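Local coordinates for ruler protein (Pseudomonas aeruginosa, PDB 5CUK), which probably senses needle length in the type III secretion system as its molecular ruler, the fragment here being the C-terminal domain related to flagellar hook-length control proteins, at residues P10-R24 against A36-V50. Residues are numbered along the deposited sequence; the frame is centred on the assembly and turned at random. Where two conformers were deposited one is given.
Sequences PLADLARLLDAVQGR and ARLQVRLPQLGAVEV
One face of the Arg-24 guanidinium rests on Leu-38, whose CB sits 3.4 Å above the plane, nearer the border of the group than its middle; bends at chi2 and chi3 fold the arginine chain over that leucine. The other guanidinium, that of Arg-16, is met obliquely by CG1 of Val-40, 3.5 Å from its NE, while the Asp-19 carboxylate lies in plane at its edge, OD2 forming a salt bridge with Arg-16 NH1. Both arginines flank the seam where helix 11-29 packs on a β-hairpin, strands 35-42 and 46-54, in the α/β fold of this FliK-related domain. Helix segment 11-24 runs roughly antiparallel to strand 36-42, at 147°, their axes approaching to 8.3 Å. Between the arginines the seam is apolar: Ala-20 presses its CB on Val-40 CG2 at 3.6 Å, and Val-50 spreads its two methyls, CG2 to Leu-17 CD1 and CG1 to Val-21 CG2. Val-21 also touches Leu-84 of helix 77-87 and Ile-61 of strand 59-65. At the hairpin turn polar bonds join the apolar contacts. Asp-13, its CG beside the backbone N (chi1 -66°), reaches into the turn between the two strands, where the buried carboxylate is gripped by two main-chain amides. OD1 of Asp-13 offers its syn lone pair to Gln-44 N at 3.2 Å. Leu-45 N, 3.0 Å from Asp-13 OD1, meets that oxygen almost head-on, in line with the carboxylate bond.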
loop_
_atom_site.group_PDB
_atom_site.type_symbol
_atom_site.label_atom_id
_atom_site.label_comp_id
_atom_site.label_asym_id
_atom_site.label_seq_id
_atom_site.Cartn_x
_atom_site.Cartn_y
_atom_site.Cartn_z
ATOM N N PRO A 10 5.979 11.660 5.710
ATOM C CA PRO A 10 6.276 11.681 7.145
ATOM C C PRO A 10 6.499 10.259 7.631
ATOM O O PRO A 10 5.692 9.411 7.261
ATOM C CB PRO A 10 5.015 12.271 7.766
ATOM C CG PRO A 10 4.339 12.993 6.647
ATOM C CD PRO A 10 4.640 12.196 5.419
ATOM N N LEU A 11 7.533 10.017 8.440
ATOM C CA LEU A 11 7.910 8.656 8.845
ATOM C C LEU A 11 6.768 7.887 9.466
ATOM O O LEU A 11 6.595 6.706 9.178
ATOM C CB LEU A 11 9.080 8.685 9.835
ATOM C CG LEU A 11 9.933 7.418 9.919
ATOM C CD1 LEU A 11 10.432 7.062 8.554
ATOM C CD2 LEU A 11 11.120 7.635 10.882
ATOM N N ALA A 12 5.991 8.555 10.317
ATOM C CA ALA A 12 4.935 7.872 11.061
ATOM C C ALA A 12 3.862 7.361 10.117
ATOM O O ALA A 12 3.178 6.384 10.420
ATOM C CB ALA A 12 4.338 8.797 12.101
ATOM N N ASP A 13 3.739 8.012 8.964
ATOM C CA ASP A 13 2.789 7.600 7.938
ATOM C C ASP A 13 3.328 6.428 7.109
ATOM O O ASP A 13 2.616 5.439 6.901
ATOM C CB ASP A 13 2.427 8.789 7.037
ATOM C CG ASP A 13 1.653 9.886 7.803
ATOM O OD1 ASP A 13 0.451 10.094 7.539
ATOM O OD2 ASP A 13 2.227 10.488 8.728
ATOM N N LEU A 14 4.573 6.546 6.647
ATOM C CA LEU A 14 5.268 5.429 6.017
ATOM C C LEU A 14 5.183 4.205 6.895
ATOM O O LEU A 14 4.745 3.143 6.457
ATOM C CB LEU A 14 6.728 5.770 5.755
ATOM C CG LEU A 14 7.568 4.654 5.165
ATOM C CD1 LEU A 14 6.934 4.210 3.881
ATOM C CD2 LEU A 14 8.982 5.141 4.906
ATOM N N ALA A 15 5.573 4.362 8.155
ATOM C CA ALA A 15 5.537 3.244 9.091
ATOM C C ALA A 15 4.154 2.562 9.142
ATOM O O ALA A 15 4.063 1.344 9.002
ATOM C CB ALA A 15 5.961 3.716 10.482
ATOM N N ARG A 16 3.084 3.326 9.313
ATOM C CA ARG A 16 1.773 2.729 9.529
ATOM C C ARG A 16 1.312 2.075 8.233
ATOM O O ARG A 16 0.775 0.970 8.234
ATOM C CB ARG A 16 0.767 3.769 10.025
ATOM C CG ARG A 16 -0.676 3.243 10.165
ATOM C CD ARG A 16 -0.959 2.449 11.464
ATOM N NE ARG A 16 -2.147 1.583 11.318
ATOM C CZ ARG A 16 -2.099 0.266 11.097
ATOM N NH1 ARG A 16 -0.932 -0.356 11.030
ATOM N NH2 ARG A 16 -3.215 -0.446 10.948
ATOM N N LEU A 17 1.594 2.744 7.129
ATOM C CA LEU A 17 1.274 2.242 5.822
ATOM C C LEU A 17 1.945 0.892 5.543
ATOM O O LEU A 17 1.286 -0.062 5.091
ATOM C CB LEU A 17 1.672 3.268 4.772
ATOM C CG LEU A 17 1.129 3.059 3.378
ATOM C CD1 LEU A 17 -0.285 2.515 3.421
ATOM C CD2 LEU A 17 1.161 4.356 2.662
ATOM N N LEU A 18 3.246 0.806 5.826
ATOM C CA LEU A 18 4.006 -0.410 5.580
ATOM C C LEU A 18 3.452 -1.542 6.419
ATOM O O LEU A 18 3.211 -2.625 5.913
ATOM C CB LEU A 18 5.500 -0.202 5.869
ATOM C CG LEU A 18 6.296 0.687 4.891
ATOM C CD1 LEU A 18 7.781 0.654 5.206
ATOM C CD2 LEU A 18 6.110 0.227 3.429
ATOM N N ASP A 19 3.261 -1.294 7.707
ATOM C CA ASP A 19 2.618 -2.256 8.577
ATOM C C ASP A 19 1.232 -2.716 8.032
ATOM O O ASP A 19 0.943 -3.912 7.974
ATOM C CB ASP A 19 2.492 -1.656 9.970
ATOM C CG ASP A 19 1.998 -2.655 10.995
ATOM O OD1 ASP A 19 2.494 -3.804 11.043
ATOM O OD2 ASP A 19 1.105 -2.277 11.774
ATOM N N ALA A 20 0.395 -1.775 7.601
ATOM C CA ALA A 20 -0.924 -2.130 7.049
ATOM C C ALA A 20 -0.828 -3.037 5.801
ATOM O O ALA A 20 -1.474 -4.075 5.738
ATOM C CB ALA A 20 -1.707 -0.865 6.723
ATOM N N VAL A 21 -0.021 -2.621 4.827
ATOM C CA VAL A 21 0.191 -3.379 3.611
ATOM C C VAL A 21 0.640 -4.776 3.976
ATOM O O VAL A 21 0.218 -5.762 3.370
ATOM C CB VAL A 21 1.230 -2.703 2.687
ATOM C CG1 VAL A 21 1.573 -3.591 1.558
ATOM C CG2 VAL A 21 0.677 -1.389 2.138
ATOM N N GLN A 22 1.464 -4.903 5.007
ATOM C CA GLN A 22 1.930 -6.233 5.239
ATOM C C GLN A 22 0.835 -7.107 5.842
ATOM O O GLN A 22 0.735 -8.266 5.461
ATOM C CB GLN A 22 3.162 -6.264 6.092
ATOM C CG GLN A 22 3.619 -7.730 6.186
ATOM C CD GLN A 22 4.958 -7.889 6.843
ATOM O OE1 GLN A 22 5.268 -7.232 7.859
ATOM N NE2 GLN A 22 5.774 -8.804 6.277
ATOM N N GLY A 23 0.004 -6.578 6.743
ATOM C CA GLY A 23 -1.193 -7.303 7.160
ATOM C C GLY A 23 -2.022 -7.810 5.965
ATOM O O GLY A 23 -2.450 -8.952 5.957
ATOM N N ARG A 24 -2.252 -6.964 4.961
ATOM C CA ARG A 24 -3.132 -7.336 3.854
ATOM C C ARG A 24 -2.497 -8.420 2.997
ATOM O O ARG A 24 -3.188 -9.260 2.396
ATOM C CB ARG A 24 -3.473 -6.134 2.990
ATOM C CG ARG A 24 -4.098 -4.936 3.748
ATOM C CD ARG A 24 -5.423 -5.332 4.377
ATOM N NE ARG A 24 -5.284 -5.598 5.806
ATOM C CZ ARG A 24 -6.090 -6.402 6.514
ATOM N NH1 ARG A 24 -7.134 -7.030 5.944
ATOM N NH2 ARG A 24 -5.858 -6.553 7.818
ATOM N N ALA A 36 -7.025 -8.813 -0.309
ATOM C CA ALA A 36 -7.385 -8.304 0.999
ATOM C C ALA A 36 -7.408 -6.767 0.962
ATOM O O ALA A 36 -6.744 -6.137 0.134
ATOM C CB ALA A 36 -6.426 -8.805 2.036
ATOM N N ARG A 37 -8.176 -6.180 1.863
ATOM C CA ARG A 37 -8.318 -4.751 1.896
ATOM C C ARG A 37 -8.681 -4.328 3.298
ATOM O O ARG A 37 -9.226 -5.118 4.061
ATOM C CB ARG A 37 -9.368 -4.274 0.892
ATOM C CG ARG A 37 -10.787 -4.415 1.367
ATOM C CD ARG A 37 -11.785 -4.034 0.273
ATOM N NE ARG A 37 -12.166 -2.613 0.295
ATOM C CZ ARG A 37 -11.693 -1.684 -0.541
ATOM N NH1 ARG A 37 -10.801 -2.014 -1.478
ATOM N NH2 ARG A 37 -12.118 -0.424 -0.453
ATOM N N LEU A 38 -8.341 -3.084 3.635
ATOM C CA LEU A 38 -8.608 -2.531 4.953
ATOM C C LEU A 38 -8.592 -1.008 4.859
ATOM O O LEU A 38 -7.853 -0.440 4.047
ATOM C CB LEU A 38 -7.562 -3.019 5.960
ATOM C CG LEU A 38 -7.857 -2.886 7.455
ATOM C CD1 LEU A 38 -8.755 -4.011 7.926
ATOM C CD2 LEU A 38 -6.571 -2.833 8.283
ATOM N N GLN A 39 -9.385 -0.333 5.684
ATOM C CA GLN A 39 -9.171 1.096 5.827
ATOM C C GLN A 39 -8.221 1.372 6.995
ATOM O O GLN A 39 -8.359 0.806 8.094
ATOM C CB GLN A 39 -10.473 1.858 6.025
ATOM C CG GLN A 39 -10.246 3.361 5.995
ATOM C CD GLN A 39 -11.520 4.153 6.162
ATOM O OE1 GLN A 39 -12.120 4.151 7.235
ATOM N NE2 GLN A 39 -11.941 4.832 5.102
ATOM N N VAL A 40 -7.257 2.247 6.733
ATOM C CA VAL A 40 -6.267 2.645 7.716
ATOM C C VAL A 40 -6.283 4.162 7.944
ATOM O O VAL A 40 -6.405 4.909 6.990
ATOM C CB VAL A 40 -4.870 2.235 7.258
ATOM C CG1 VAL A 40 -3.914 2.319 8.405
ATOM C CG2 VAL A 40 -4.913 0.819 6.663
ATOM N N ARG A 41 -6.163 4.611 9.193
ATOM C CA ARG A 41 -5.912 6.034 9.438
ATOM C C ARG A 41 -4.407 6.264 9.476
ATOM O O ARG A 41 -3.665 5.619 10.230
ATOM C CB ARG A 41 -6.566 6.533 10.739
ATOM C CG ARG A 41 -6.296 5.651 11.956
ATOM C CD ARG A 41 -6.305 6.434 13.289
ATOM N NE ARG A 41 -6.162 5.529 14.435
ATOM C CZ ARG A 41 -5.405 5.775 15.504
ATOM N NH1 ARG A 41 -4.720 6.911 15.591
ATOM N NH2 ARG A 41 -5.331 4.884 16.488
ATOM N N LEU A 42 -3.944 7.141 8.605
ATOM C CA LEU A 42 -2.565 7.582 8.688
ATOM C C LEU A 42 -2.588 8.874 9.514
ATOM O O LEU A 42 -3.511 9.676 9.367
ATOM C CB LEU A 42 -1.963 7.754 7.290
ATOM C CG LEU A 42 -2.095 6.485 6.427
ATOM C CD1 LEU A 42 -1.598 6.743 5.029
ATOM C CD2 LEU A 42 -1.354 5.301 7.042
ATOM N N PRO A 43 -1.617 9.046 10.429
ATOM C CA PRO A 43 -1.680 10.143 11.396
ATOM C C PRO A 43 -1.940 11.476 10.726
ATOM O O PRO A 43 -2.843 12.201 11.153
ATOM C CB PRO A 43 -0.300 10.128 12.038
ATOM C CG PRO A 43 0.171 8.761 11.891
ATOM C CD PRO A 43 -0.387 8.258 10.592
ATOM N N GLN A 44 -1.194 11.802 9.678
ATOM C CA GLN A 44 -1.458 13.089 9.064
ATOM C C GLN A 44 -2.156 12.924 7.724
ATOM O O GLN A 44 -2.941 13.782 7.355
ATOM C CB GLN A 44 -0.170 13.924 8.932
ATOM C CG GLN A 44 0.374 14.462 10.280
ATOM C CD GLN A 44 -0.598 15.381 11.018
ATOM O OE1 GLN A 44 -1.384 16.106 10.403
ATOM N NE2 GLN A 44 -0.543 15.352 12.345
ATOM N N LEU A 45 -1.944 11.814 7.027
ATOM C CA LEU A 45 -2.575 11.675 5.717
ATOM C C LEU A 45 -4.064 11.305 5.731
ATOM O O LEU A 45 -4.721 11.336 4.685
ATOM C CB LEU A 45 -1.819 10.651 4.874
ATOM C CG LEU A 45 -0.771 11.249 3.932
ATOM C CD1 LEU A 45 0.471 11.704 4.691
ATOM C CD2 LEU A 45 -0.420 10.226 2.874
ATOM N N GLY A 46 -4.604 10.970 6.897
ATOM C CA GLY A 46 -6.033 10.706 7.003
ATOM C C GLY A 46 -6.435 9.270 6.719
ATOM O O GLY A 46 -5.621 8.346 6.827
ATOM N N ALA A 47 -7.701 9.067 6.368
ATOM C CA ALA A 47 -8.178 7.724 6.048
ATOM C C ALA A 47 -7.806 7.312 4.632
ATOM O O ALA A 47 -8.069 8.007 3.654
ATOM C CB ALA A 47 -9.672 7.617 6.239
ATOM N N VAL A 48 -7.214 6.135 4.561
ATOM C CA VAL A 48 -6.633 5.584 3.371
ATOM C C VAL A 48 -7.166 4.113 3.223
ATOM O O VAL A 48 -7.339 3.407 4.217
ATOM C CB VAL A 48 -5.108 5.680 3.520
ATOM C CG1 VAL A 48 -4.414 4.402 3.244
ATOM C CG2 VAL A 48 -4.558 6.801 2.711
ATOM N N GLU A 49 -7.476 3.676 2.005
ATOM C CA GLU A 49 -7.828 2.283 1.768
ATOM C C GLU A 49 -6.651 1.547 1.167
ATOM O O GLU A 49 -6.073 2.017 0.189
ATOM C CB GLU A 49 -9.038 2.176 0.835
ATOM C CG GLU A 49 -9.620 0.769 0.760
ATOM C CD GLU A 49 -10.386 0.370 2.043
ATOM O OE1 GLU A 49 -10.724 1.264 2.868
ATOM O OE2 GLU A 49 -10.630 -0.840 2.213
ATOM N N VAL A 50 -6.289 0.397 1.738
ATOM C CA VAL A 50 -5.254 -0.444 1.160
ATOM C C VAL A 50 -5.881 -1.669 0.506
ATOM O O VAL A 50 -6.626 -2.365 1.127
ATOM C CB VAL A 50 -4.254 -0.908 2.214
ATOM C CG1 VAL A 50 -3.194 -1.786 1.580
ATOM C CG2 VAL A 50 -3.613 0.285 2.870
#